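Local coordinates for protein of unknown function (Shewanella baltica, PDB 2Q9R), which is of unknown function but, as an all-helical DUF416-family protein, holds benzoic acid in the crystal in a pocket that a second subunit helps to complete, at residues Q29-N34 against V192-I197; P33-F38 against Y93-A98; A48-A53 against D97-I102; T127-I132 against E153-E158. One frame throughout, in Å; residues are numbered along the deposited sequence. Where two conformers were deposited one is given.

How the contacts relate
Three helix-helix contacts and one loop-helix contact share a single all-helical chain. Contact 1 and contact 2 both start on helix 17-42, share P33 and N34, and touch the benzoic acid; their centres lie about 8 Å apart. Contact 2 and contact 3, about 9 Å apart between centres, end on helix 92-111 and share D97 and A98. Contact 4 stands on the far side of the chain's centre from contact 3, about 20 Å away centre to centre. A salt bridge from R30 NH1 to E158 OE1, 2.8 Å, ties it to contact 1, and Y131 brings contact 4 to the benzoic acid pocket.

Contact 1 of 4, residues Q29-N34 against V192-I197; sequences QRMLPN and VSNIGI. With BEZ (benzoic acid), chain E.
S193 OG sits between its own backbone N and carbonyl carbon (chi1 82°), while N34 holds CG anti to its carbonyl carbon (chi1 -64°); these torsions help bring the serine hydroxyl to the amide oxygen of N34. The serine opens an ST turn at the start of a type I beta turn from S193 to G196, and this C-terminal loop docks on helix 17-42. The hydroxyl is gripped three times. It donates to N34 OD1 across a short 2.5 Å between OG and OD1, the hydroxyl lying 26° out of the plane of the N34 carbonyl, and accepts from the backbone N atoms of I195 and I197, which fixes its rotation. The other end of the N34 amide donates through ND2 to N194 OD1, 2.9 Å away and in the plane of the N194 side-chain carbonyl, so that one asparagine side chain bonds to two successive loop residues.

Farther back along the helix, the extended R30 side chain lays one face of its guanidinium over N194, with NH1 3.5 Å from N194 CB. Its NE reaches V192 O through a bridging water at the guanidinium edge, and NH1 forms a salt bridge with E158. The backbone joins in as well: S193 CA makes a CH...O contact of 3.1 Å with R30 O.

Beyond the amide the loop turns into the benzoic acid pocket. I197 CG1 touches both N34 OD1, at 3.3 Å, and ligand atom C5, while I195 CD1 comes to 3.8 Å from ligand atom C6.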
loop_
_atom_site.group_PDB
_atom_site.type_symbol
_atom_site.label_atom_id
_atom_site.label_comp_id
_atom_site.label_asym_id
_atom_site.label_seq_id
_atom_site.Cartn_x
_atom_site.Cartn_y
_atom_site.Cartn_z
ATOM N N GLN A 29 -11.281 13.825 5.832
ATOM C CA GLN A 29 -11.948 12.697 6.415
ATOM C C GLN A 29 -11.126 11.431 6.170
ATOM O O GLN A 29 -10.991 10.633 7.043
ATOM C CB GLN A 29 -13.354 12.519 5.853
ATOM C CG GLN A 29 -14.072 11.300 6.378
ATOM C CD GLN A 29 -14.466 11.445 7.815
ATOM O OE1 GLN A 29 -15.056 12.426 8.153
ATOM N NE2 GLN A 29 -14.122 10.492 8.670
ATOM N N ARG A 30 -10.601 11.278 4.970
ATOM C CA ARG A 30 -9.852 10.101 4.588
ATOM C C ARG A 30 -8.559 9.870 5.400
ATOM O O ARG A 30 -8.147 8.738 5.599
ATOM C CB ARG A 30 -9.578 10.217 3.070
ATOM C CG ARG A 30 -8.827 9.099 2.445
ATOM C CD ARG A 30 -9.023 9.134 0.931
ATOM N NE ARG A 30 -8.056 8.340 0.218
ATOM C CZ ARG A 30 -6.917 8.796 -0.313
ATOM N NH1 ARG A 30 -6.557 10.074 -0.220
ATOM N NH2 ARG A 30 -6.125 7.961 -0.948
HETATM N N MSE A 31 -7.957 10.945 5.887
HETATM C CA MSE A 31 -6.778 10.892 6.742
HETATM C C MSE A 31 -7.024 10.442 8.207
HETATM O O MSE A 31 -6.070 10.055 8.906
HETATM C CB MSE A 31 -6.154 12.294 6.804
HETATM C CG MSE A 31 -5.666 12.898 5.476
HETATM SE SE MSE A 31 -5.211 14.758 5.725
HETATM C CE MSE A 31 -5.490 15.350 3.982
ATOM N N LEU A 32 -8.270 10.482 8.687
ATOM C CA LEU A 32 -8.526 10.215 10.095
ATOM C C LEU A 32 -7.894 8.928 10.688
ATOM O O LEU A 32 -7.397 8.937 11.815
ATOM C CB LEU A 32 -10.031 10.231 10.354
ATOM C CG LEU A 32 -10.533 10.060 11.781
ATOM C CD1 LEU A 32 -9.917 11.150 12.717
ATOM C CD2 LEU A 32 -12.086 10.104 11.821
ATOM N N PRO A 33 -7.989 7.800 9.980
ATOM C CA PRO A 33 -7.378 6.577 10.527
ATOM C C PRO A 33 -5.910 6.706 10.919
ATOM O O PRO A 33 -5.447 6.034 11.842
ATOM C CB PRO A 33 -7.556 5.581 9.400
ATOM C CG PRO A 33 -8.807 6.047 8.706
ATOM C CD PRO A 33 -8.676 7.534 8.701
ATOM N N ASN A 34 -5.177 7.558 10.217
ATOM C CA ASN A 34 -3.804 7.772 10.541
ATOM C C ASN A 34 -3.678 8.326 11.965
ATOM O O ASN A 34 -2.827 7.897 12.737
ATOM C CB ASN A 34 -3.171 8.736 9.542
ATOM C CG ASN A 34 -3.137 8.201 8.111
ATOM O OD1 ASN A 34 -3.117 6.981 7.849
ATOM N ND2 ASN A 34 -3.133 9.134 7.161
ATOM N N VAL A 192 -10.224 3.494 4.709
ATOM C CA VAL A 192 -8.790 3.300 4.444
ATOM C C VAL A 192 -8.169 4.687 4.173
ATOM O O VAL A 192 -8.708 5.441 3.369
ATOM C CB VAL A 192 -8.552 2.350 3.293
ATOM C CG1 VAL A 192 -7.080 2.104 3.081
ATOM C CG2 VAL A 192 -9.298 1.025 3.558
ATOM N N SER A 193 -7.054 4.999 4.860
ATOM C CA SER A 193 -6.425 6.326 4.767
ATOM C C SER A 193 -5.643 6.448 3.484
ATOM O O SER A 193 -5.464 5.476 2.765
ATOM C CB SER A 193 -5.480 6.594 5.939
ATOM O OG SER A 193 -4.180 6.010 5.774
ATOM N N ASN A 194 -5.087 7.624 3.263
ATOM C CA ASN A 194 -4.232 7.887 2.088
ATOM C C ASN A 194 -2.971 7.128 2.098
ATOM O O ASN A 194 -2.326 7.028 1.057
ATOM C CB ASN A 194 -3.923 9.396 1.971
ATOM C CG ASN A 194 -3.401 9.993 3.249
ATOM O OD1 ASN A 194 -3.644 9.452 4.340
ATOM N ND2 ASN A 194 -2.779 11.151 3.154
ATOM N N ILE A 195 -2.609 6.564 3.250
ATOM C CA ILE A 195 -1.432 5.690 3.323
ATOM C C ILE A 195 -1.796 4.243 3.711
ATOM O O ILE A 195 -0.932 3.454 4.168
ATOM C CB ILE A 195 -0.270 6.273 4.156
ATOM C CG1 ILE A 195 -0.681 6.638 5.585
ATOM C CG2 ILE A 195 0.354 7.470 3.471
ATOM C CD1 ILE A 195 0.559 6.673 6.525
ATOM N N GLY A 196 -3.067 3.901 3.518
ATOM C CA GLY A 196 -3.536 2.529 3.618
ATOM C C GLY A 196 -3.911 2.041 5.013
ATOM O O GLY A 196 -4.057 0.856 5.249
ATOM N N ILE A 197 -4.059 2.962 5.942
ATOM C CA ILE A 197 -4.405 2.625 7.319
ATOM C C ILE A 197 -5.894 2.450 7.518
ATOM O O ILE A 197 -6.742 3.292 7.115
ATOM C CB ILE A 197 -3.865 3.697 8.309
ATOM C CG1 ILE A 197 -2.334 3.783 8.169
ATOM C CG2 ILE A 197 -4.325 3.343 9.713
ATOM C CD1 ILE A 197 -1.620 2.439 8.446
HETATM C C BEZ E . 2.840 3.444 10.470
HETATM O O1 BEZ E . 2.689 2.717 9.436
HETATM O O2 BEZ E . 3.902 3.431 11.164
HETATM C C1 BEZ E . 1.726 4.335 10.898
HETATM C C2 BEZ E . 1.443 4.508 12.274
HETATM C C3 BEZ E . 0.387 5.344 12.636
HETATM C C4 BEZ E . -0.355 5.999 11.657
HETATM C C5 BEZ E . -0.066 5.817 10.303
HETATM C C6 BEZ E . 0.995 4.984 9.909
HETATM O O HOH W 1 -8.913 5.501 0.714
HETATM O O HOH W 2 -10.493 6.862 5.837
#

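Contact 2 of 4, residues P33-F38 against Y93-A98; sequences PNYQLF and YPAMDA. With BEZ (benzoic acid), chain E.
Part of the benzoic acid pocket is formed where helix 17-42 crosses helix 92-111, and A95 meets Y35 and F38 at the centre of that crossing. The short segments approach to 7.8 Å between axes at a signed crossing angle of -130°, and the CA atoms of Y35 and A95 are only 4.1 Å apart. A95 CB presses on F38 CD2 at 3.4 Å, near CG and CB of the same residue, the methyl standing obliquely to the ring. F38 carries CG anti to its backbone N (chi1 168°), which brings the start of the ring beside the alanine; F87 then meets that ring edge-to-face.

Y35 approaches differently. Its CD2 edge points at A95 O, 3.5 Å off and in the plane of the ring, while its CB touches A98 CB. The phenol OH is taken by N80 O. On the pocket side, N34 CB lies against P94 CB at 4.0 Å, and a water accepts from N34 ND2 and donates to P94 O, linking the two segments, between which there is no direct hydrogen bond.

Both helices then reach the ligand. P94 CG lies against one face of the benzoic acid ring, 3.8 Å from C5, and L37 CD2 against the opposite face, 3.8 Å from C3. H152 and S136 of the second subunit hydrogen-bond to the ligand, which thus sits between helices 17-42 and 92-111, in a pocket completed at the subunit interface.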
loop_
_atom_site.group_PDB
_atom_site.type_symbol
_atom_site.label_atom_id
_atom_site.label_comp_id
_atom_site.label_asym_id
_atom_site.label_seq_id
_atom_site.Cartn_x
_atom_site.Cartn_y
_atom_site.Cartn_z
ATOM N N PRO A 33 -7.989 7.800 9.980
ATOM C CA PRO A 33 -7.378 6.577 10.527
ATOM C C PRO A 33 -5.910 6.706 10.919
ATOM O O PRO A 33 -5.447 6.034 11.842
ATOM C CB PRO A 33 -7.556 5.581 9.400
ATOM C CG PRO A 33 -8.807 6.047 8.706
ATOM C CD PRO A 33 -8.676 7.534 8.701
ATOM N N ASN A 34 -5.177 7.558 10.217
ATOM C CA ASN A 34 -3.804 7.772 10.541
ATOM C C ASN A 34 -3.678 8.326 11.965
ATOM O O ASN A 34 -2.827 7.897 12.737
ATOM C CB ASN A 34 -3.171 8.736 9.542
ATOM C CG ASN A 34 -3.137 8.201 8.111
ATOM O OD1 ASN A 34 -3.117 6.981 7.849
ATOM N ND2 ASN A 34 -3.133 9.134 7.161
ATOM N N TYR A 35 -4.508 9.300 12.305
ATOM C CA TYR A 35 -4.461 9.911 13.646
ATOM C C TYR A 35 -4.924 8.878 14.669
ATOM O O TYR A 35 -4.284 8.665 15.707
ATOM C CB TYR A 35 -5.251 11.216 13.706
ATOM C CG TYR A 35 -5.062 11.902 15.010
ATOM C CD1 TYR A 35 -5.770 11.476 16.151
ATOM C CD2 TYR A 35 -4.153 12.952 15.144
ATOM C CE1 TYR A 35 -5.581 12.050 17.342
ATOM C CE2 TYR A 35 -3.976 13.576 16.359
ATOM C CZ TYR A 35 -4.689 13.124 17.449
ATOM O OH TYR A 35 -4.475 13.720 18.643
ATOM N N GLN A 36 -5.971 8.135 14.312
ATOM C CA GLN A 36 -6.528 7.149 15.221
ATOM C C GLN A 36 -5.490 6.081 15.564
ATOM O O GLN A 36 -5.340 5.703 16.729
ATOM C CB GLN A 36 -7.776 6.504 14.619
ATOM C CG GLN A 36 -8.971 7.438 14.583
ATOM C CD GLN A 36 -10.093 6.897 13.754
ATOM O OE1 GLN A 36 -9.868 6.335 12.694
ATOM N NE2 GLN A 36 -11.321 7.092 14.212
ATOM N N LEU A 37 -4.799 5.583 14.555
ATOM C CA LEU A 37 -3.824 4.526 14.780
ATOM C C LEU A 37 -2.668 5.046 15.660
ATOM O O LEU A 37 -2.296 4.431 16.643
ATOM C CB LEU A 37 -3.292 3.962 13.453
ATOM C CG LEU A 37 -2.357 2.715 13.609
ATOM C CD1 LEU A 37 -3.079 1.584 14.341
ATOM C CD2 LEU A 37 -1.761 2.268 12.260
ATOM N N PHE A 38 -2.098 6.183 15.285
ATOM C CA PHE A 38 -1.028 6.776 16.054
ATOM C C PHE A 38 -1.418 6.971 17.530
ATOM O O PHE A 38 -0.639 6.695 18.450
ATOM C CB PHE A 38 -0.608 8.106 15.438
ATOM C CG PHE A 38 0.291 8.916 16.334
ATOM C CD1 PHE A 38 1.601 8.533 16.523
ATOM C CD2 PHE A 38 -0.177 10.035 17.003
ATOM C CE1 PHE A 38 2.426 9.254 17.321
ATOM C CE2 PHE A 38 0.676 10.772 17.837
ATOM C CZ PHE A 38 1.968 10.383 17.985
ATOM N N TYR A 93 4.169 11.506 12.071
ATOM C CA TYR A 93 4.127 12.326 10.885
ATOM C C TYR A 93 2.765 12.336 10.187
ATOM O O TYR A 93 2.197 13.399 9.993
ATOM C CB TYR A 93 5.302 12.002 9.955
ATOM C CG TYR A 93 6.643 12.351 10.592
ATOM C CD1 TYR A 93 7.049 13.668 10.714
ATOM C CD2 TYR A 93 7.470 11.357 11.104
ATOM C CE1 TYR A 93 8.250 14.016 11.327
ATOM C CE2 TYR A 93 8.689 11.691 11.689
ATOM C CZ TYR A 93 9.068 13.022 11.809
ATOM O OH TYR A 93 10.269 13.348 12.406
ATOM N N PRO A 94 2.240 11.172 9.787
ATOM C CA PRO A 94 0.874 11.229 9.255
ATOM C C PRO A 94 -0.211 11.727 10.230
ATOM O O PRO A 94 -1.184 12.365 9.790
ATOM C CB PRO A 94 0.593 9.784 8.776
ATOM C CG PRO A 94 1.727 8.940 9.237
ATOM C CD PRO A 94 2.842 9.832 9.707
ATOM N N ALA A 95 -0.069 11.429 11.521
ATOM C CA ALA A 95 -1.010 11.921 12.538
ATOM C C ALA A 95 -1.011 13.445 12.573
ATOM O O ALA A 95 -2.072 14.061 12.532
ATOM C CB ALA A 95 -0.685 11.347 13.925
HETATM N N MSE A 96 0.184 14.038 12.646
HETATM C CA MSE A 96 0.332 15.475 12.594
HETATM C C MSE A 96 -0.314 16.097 11.356
HETATM O O MSE A 96 -0.978 17.136 11.450
HETATM C CB MSE A 96 1.818 15.841 12.648
HETATM C CG MSE A 96 2.081 17.307 12.707
HETATM SE SE MSE A 96 3.953 17.669 12.699
HETATM C CE MSE A 96 4.761 15.762 13.005
ATOM N N ASP A 97 -0.092 15.453 10.209
ATOM C CA ASP A 97 -0.578 15.929 8.922
ATOM C C ASP A 97 -2.111 15.917 8.902
ATOM O O ASP A 97 -2.717 16.828 8.390
ATOM C CB ASP A 97 -0.075 15.030 7.773
ATOM C CG ASP A 97 1.432 15.143 7.477
ATOM O OD1 ASP A 97 2.153 16.007 8.020
ATOM O OD2 ASP A 97 1.888 14.362 6.604
ATOM N N ALA A 98 -2.699 14.881 9.495
ATOM C CA ALA A 98 -4.157 14.720 9.592
ATOM C C ALA A 98 -4.794 15.845 10.378
ATOM O O ALA A 98 -5.751 16.456 9.919
ATOM C CB ALA A 98 -4.531 13.405 10.236
HETATM C C BEZ E . 2.840 3.444 10.470
HETATM O O1 BEZ E . 2.689 2.717 9.436
HETATM O O2 BEZ E . 3.902 3.431 11.164
HETATM C C1 BEZ E . 1.726 4.335 10.898
HETATM C C2 BEZ E . 1.443 4.508 12.274
HETATM C C3 BEZ E . 0.387 5.344 12.636
HETATM C C4 BEZ E . -0.355 5.999 11.657
HETATM C C5 BEZ E . -0.066 5.817 10.303
HETATM C C6 BEZ E . 0.995 4.984 9.909
HETATM O O HOH W 3 -2.678 11.896 7.423
#

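Contact 3 of 4, residues A48-A53 against D97-I102; sequences AVLSTA and DAVVAI
L50 reaches V99 and I102 across the contact with no flat side chain between them; the ring that matters is that of Y35, from helix 17-42, and L50 CD2 lies over one of its faces, 3.5 Å from ring atom CG. V99 CG1 comes to 4.1 Å from Y35 CE2, beyond the rim. On the side of the leucine methyl away from the ring is the isoleucine, so that CD2 lies between the Y35 ring and I102 CD1.

The first torsion of L50 sets CG anti to the carbonyl carbon (chi1 -75°), and the second (chi2 70°) then directs the delta branches. CD2 touches V99 CB at 4.0 Å and I102 CD1 at 3.9 Å, the leucine crossing both side chains at about a right angle. A98 is a more distant neighbour of the same methyl.

Helices 47-62 and 92-111 run side by side in this all-helical fold, their local axes 33° apart and 10.6 Å from each other at closest. That spacing is wide enough for branched aliphatic side chains from both helices to meet, with no hydrogen bond crossing between the segments.

One turn farther on, A53 meets the other branch of the isoleucine, its CB 3.8 Å from I102 CG2. I102 thus spans both helical positions, CD1 against L50 and CG2 against A53. Beyond it lie L54 and L57 of helix 47-62, and L77 of helix 70-79 covers both V99 and I102.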
loop_
_atom_site.group_PDB
_atom_site.type_symbol
_atom_site.label_atom_id
_atom_site.label_comp_id
_atom_site.label_asym_id
_atom_site.label_seq_id
_atom_site.Cartn_x
_atom_site.Cartn_y
_atom_site.Cartn_z
ATOM N N ALA A 48 -11.460 12.009 18.938
ATOM C CA ALA A 48 -12.812 12.580 18.931
ATOM C C ALA A 48 -12.799 14.088 18.663
ATOM O O ALA A 48 -13.783 14.668 18.192
ATOM C CB ALA A 48 -13.501 12.287 20.260
ATOM N N VAL A 49 -11.687 14.741 18.984
ATOM C CA VAL A 49 -11.542 16.170 18.681
ATOM C C VAL A 49 -11.521 16.402 17.166
ATOM O O VAL A 49 -12.145 17.365 16.660
ATOM C CB VAL A 49 -10.284 16.783 19.376
ATOM C CG1 VAL A 49 -9.873 18.068 18.695
ATOM C CG2 VAL A 49 -10.540 16.983 20.891
ATOM N N LEU A 50 -10.829 15.509 16.450
ATOM C CA LEU A 50 -10.765 15.539 14.996
ATOM C C LEU A 50 -12.098 15.101 14.396
ATOM O O LEU A 50 -12.572 15.738 13.468
ATOM C CB LEU A 50 -9.645 14.656 14.451
ATOM C CG LEU A 50 -8.183 15.101 14.544
ATOM C CD1 LEU A 50 -7.729 15.056 16.028
ATOM C CD2 LEU A 50 -7.313 14.230 13.662
ATOM N N SER A 51 -12.718 14.035 14.915
ATOM C CA SER A 51 -13.985 13.594 14.338
ATOM C C SER A 51 -15.110 14.609 14.571
ATOM O O SER A 51 -15.970 14.754 13.711
ATOM C CB SER A 51 -14.392 12.190 14.812
ATOM O OG SER A 51 -14.528 12.131 16.214
ATOM N N THR A 52 -15.090 15.312 15.707
ATOM C CA THR A 52 -16.054 16.371 15.982
ATOM C C THR A 52 -15.879 17.525 15.002
ATOM O O THR A 52 -16.847 18.044 14.464
ATOM C CB THR A 52 -15.930 16.962 17.408
ATOM O OG1 THR A 52 -16.121 15.929 18.377
ATOM C CG2 THR A 52 -16.990 18.027 17.646
ATOM N N ALA A 53 -14.640 17.943 14.797
ATOM C CA ALA A 53 -14.347 18.939 13.787
ATOM C C ALA A 53 -14.823 18.476 12.405
ATOM O O ALA A 53 -15.460 19.231 11.664
ATOM C CB ALA A 53 -12.823 19.289 13.789
ATOM N N ASP A 97 -0.092 15.453 10.209
ATOM C CA ASP A 97 -0.578 15.929 8.922
ATOM C C ASP A 97 -2.111 15.917 8.902
ATOM O O ASP A 97 -2.717 16.828 8.390
ATOM C CB ASP A 97 -0.075 15.030 7.773
ATOM C CG ASP A 97 1.432 15.143 7.477
ATOM O OD1 ASP A 97 2.153 16.007 8.020
ATOM O OD2 ASP A 97 1.888 14.362 6.604
ATOM N N ALA A 98 -2.699 14.881 9.495
ATOM C CA ALA A 98 -4.157 14.720 9.592
ATOM C C ALA A 98 -4.794 15.845 10.378
ATOM O O ALA A 98 -5.751 16.456 9.919
ATOM C CB ALA A 98 -4.531 13.405 10.236
ATOM N N VAL A 99 -4.258 16.114 11.563
ATOM C CA VAL A 99 -4.838 17.193 12.408
ATOM C C VAL A 99 -4.513 18.556 11.781
ATOM O O VAL A 99 -5.396 19.457 11.712
ATOM C CB VAL A 99 -4.459 17.015 13.950
ATOM C CG1 VAL A 99 -2.966 16.907 14.157
ATOM C CG2 VAL A 99 -5.055 18.133 14.819
ATOM N N VAL A 100 -3.313 18.701 11.211
ATOM C CA VAL A 100 -2.930 19.996 10.622
ATOM C C VAL A 100 -3.779 20.335 9.365
ATOM O O VAL A 100 -4.149 21.505 9.127
ATOM C CB VAL A 100 -1.400 20.077 10.324
ATOM C CG1 VAL A 100 -1.081 21.216 9.378
ATOM C CG2 VAL A 100 -0.566 20.180 11.643
ATOM N N ALA A 101 -4.113 19.326 8.584
ATOM C CA ALA A 101 -5.078 19.491 7.461
ATOM C C ALA A 101 -6.440 20.030 7.900
ATOM O O ALA A 101 -7.000 20.915 7.285
ATOM C CB ALA A 101 -5.263 18.154 6.732
ATOM N N ILE A 102 -6.984 19.442 8.956
ATOM C CA ILE A 102 -8.271 19.856 9.461
ATOM C C ILE A 102 -8.157 21.280 9.968
ATOM O O ILE A 102 -9.023 22.121 9.655
ATOM C CB ILE A 102 -8.799 18.892 10.559
ATOM C CG1 ILE A 102 -9.042 17.510 9.933
ATOM C CG2 ILE A 102 -10.075 19.453 11.157
ATOM C CD1 ILE A 102 -9.156 16.339 10.937
#

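Contact 4 of 4, residues T127-I132 against E153-E158; sequences TVANYI and EVMEEE
E158 packs the carboxylate end of its side chain against V128 while its oxygens are gripped by several groups: OE2 is hydrogen-bonded with S124 OG and Q162 NE2, and OE1 forms a salt bridge with R30. The positive charge of R30 probably steadies the carboxylate as an anion in this buried place. Toward the neighbouring helix the glutamate presents only a van der Waals surface, with OE1 3.8 Å from V128 CG2.

The rest of the contact is apolar. V128 and V154 meet tip to tip, CG1 to CG1 at 3.8 Å, and V128 CG1 also comes as close to the backbone CA of M155. One turn on, I132 and V154 slide past each other in opposite directions, while I132 CD1 rests on M155 CB at 3.8 Å.

M155, a selenomethionine, starts with CG anti to its backbone N (chi1 179°) and then bends at both later torsions. The folded chain brings the CE methyl back against helix 120-136, 3.7 Å from the backbone N of A129 and 4.0 Å from A129 CB. V128 CG1 touches the same methyl, which thus rests against two consecutive residues of the opposing helix.

Residues of helix 142-150 close over this layer, V149 on both I132 and M155, and F150 on M155. The two short segments run nearly antiparallel, 174° apart with axes 9.7 Å from each other, an arrangement typical of neighbouring antiparallel helices in an all-helical bundle.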
loop_
_atom_site.group_PDB
_atom_site.type_symbol
_atom_site.label_atom_id
_atom_site.label_comp_id
_atom_site.label_asym_id
_atom_site.label_seq_id
_atom_site.Cartn_x
_atom_site.Cartn_y
_atom_site.Cartn_z
ATOM N N THR A 127 1.906 13.455 2.261
ATOM C CA THR A 127 1.896 12.437 3.291
ATOM C C THR A 127 2.252 11.091 2.675
ATOM O O THR A 127 3.075 10.317 3.202
ATOM C CB THR A 127 0.518 12.381 4.039
ATOM O OG1 THR A 127 0.284 13.651 4.645
ATOM C CG2 THR A 127 0.535 11.345 5.116
ATOM N N VAL A 128 1.659 10.829 1.528
ATOM C CA VAL A 128 1.921 9.548 0.812
ATOM C C VAL A 128 3.367 9.455 0.273
ATOM O O VAL A 128 4.040 8.433 0.438
ATOM C CB VAL A 128 0.934 9.338 -0.317
ATOM C CG1 VAL A 128 1.235 7.965 -1.014
ATOM C CG2 VAL A 128 -0.476 9.397 0.244
ATOM N N ALA A 129 3.859 10.519 -0.350
ATOM C CA ALA A 129 5.260 10.505 -0.807
ATOM C C ALA A 129 6.234 10.327 0.356
ATOM O O ALA A 129 7.232 9.646 0.206
ATOM C CB ALA A 129 5.578 11.757 -1.566
ATOM N N ASN A 130 5.955 10.949 1.504
ATOM C CA ASN A 130 6.881 10.934 2.639
ATOM C C ASN A 130 6.953 9.548 3.237
ATOM O O ASN A 130 8.033 9.080 3.610
ATOM C CB ASN A 130 6.466 11.916 3.735
ATOM C CG ASN A 130 6.698 13.343 3.364
ATOM O OD1 ASN A 130 7.492 13.661 2.471
ATOM N ND2 ASN A 130 5.989 14.230 4.034
ATOM N N TYR A 131 5.800 8.886 3.270
ATOM C CA TYR A 131 5.685 7.493 3.687
ATOM C C TYR A 131 6.549 6.595 2.822
ATOM O O TYR A 131 7.352 5.837 3.344
ATOM C CB TYR A 131 4.222 7.036 3.640
ATOM C CG TYR A 131 4.012 5.609 4.089
ATOM C CD1 TYR A 131 4.057 5.286 5.424
ATOM C CD2 TYR A 131 3.771 4.583 3.177
ATOM C CE1 TYR A 131 3.885 3.995 5.844
ATOM C CE2 TYR A 131 3.587 3.267 3.597
ATOM C CZ TYR A 131 3.635 2.999 4.943
ATOM O OH TYR A 131 3.467 1.745 5.444
ATOM N N ILE A 132 6.398 6.717 1.501
ATOM C CA ILE A 132 7.191 5.943 0.534
ATOM C C ILE A 132 8.663 6.278 0.656
ATOM O O ILE A 132 9.510 5.380 0.705
ATOM C CB ILE A 132 6.743 6.219 -0.891
ATOM C CG1 ILE A 132 5.323 5.663 -1.120
ATOM C CG2 ILE A 132 7.765 5.645 -1.904
ATOM C CD1 ILE A 132 4.636 6.138 -2.380
ATOM N N GLU A 153 1.951 1.387 -5.387
ATOM C CA GLU A 153 0.503 1.401 -5.581
ATOM C C GLU A 153 -0.243 2.441 -4.722
ATOM O O GLU A 153 -1.226 3.051 -5.173
ATOM C CB GLU A 153 -0.040 -0.002 -5.335
ATOM C CG GLU A 153 -1.497 -0.205 -5.710
ATOM C CD GLU A 153 -1.759 -0.218 -7.200
ATOM O OE1 GLU A 153 -0.803 -0.269 -8.016
ATOM O OE2 GLU A 153 -2.955 -0.194 -7.565
ATOM N N VAL A 154 0.211 2.650 -3.496
ATOM C CA VAL A 154 -0.422 3.640 -2.645
ATOM C C VAL A 154 -0.395 5.050 -3.270
ATOM O O VAL A 154 -1.355 5.810 -3.120
ATOM C CB VAL A 154 0.211 3.605 -1.232
ATOM C CG1 VAL A 154 1.589 4.219 -1.241
ATOM C CG2 VAL A 154 -0.670 4.236 -0.207
HETATM N N MSE A 155 0.685 5.412 -3.976
HETATM C CA MSE A 155 0.703 6.726 -4.603
HETATM C C MSE A 155 -0.224 6.774 -5.824
HETATM O O MSE A 155 -0.892 7.784 -6.082
HETATM C CB MSE A 155 2.099 7.179 -5.021
HETATM C CG MSE A 155 2.071 8.557 -5.711
HETATM SE SE MSE A 155 1.373 9.984 -4.592
HETATM C CE MSE A 155 2.866 9.950 -3.862
ATOM N N GLU A 156 -0.247 5.705 -6.599
ATOM C CA GLU A 156 -1.120 5.644 -7.757
ATOM C C GLU A 156 -2.568 5.749 -7.305
ATOM O O GLU A 156 -3.369 6.379 -7.964
ATOM C CB GLU A 156 -0.918 4.319 -8.509
ATOM C CG GLU A 156 -1.640 4.261 -9.858
ATOM C CD GLU A 156 -1.195 5.390 -10.831
ATOM O OE1 GLU A 156 0.038 5.708 -10.901
ATOM O OE2 GLU A 156 -2.094 5.958 -11.515
ATOM N N GLU A 157 -2.894 5.131 -6.174
ATOM C CA GLU A 157 -4.227 5.213 -5.580
ATOM C C GLU A 157 -4.564 6.617 -5.117
ATOM O O GLU A 157 -5.672 7.109 -5.330
ATOM C CB GLU A 157 -4.348 4.196 -4.441
ATOM C CG GLU A 157 -4.604 2.800 -5.003
ATOM C CD GLU A 157 -4.787 1.682 -3.973
ATOM O OE1 GLU A 157 -4.887 1.960 -2.751
ATOM O OE2 GLU A 157 -4.844 0.499 -4.402
ATOM N N GLU A 158 -3.605 7.273 -4.481
ATOM C CA GLU A 158 -3.768 8.675 -4.140
ATOM C C GLU A 158 -4.134 9.527 -5.349
ATOM O O GLU A 158 -5.123 10.273 -5.327
ATOM C CB GLU A 158 -2.512 9.202 -3.446
ATOM C CG GLU A 158 -2.556 10.681 -3.040
ATOM C CD GLU A 158 -3.456 10.975 -1.837
ATOM O OE1 GLU A 158 -3.972 10.041 -1.206
ATOM O OE2 GLU A 158 -3.650 12.166 -1.528
#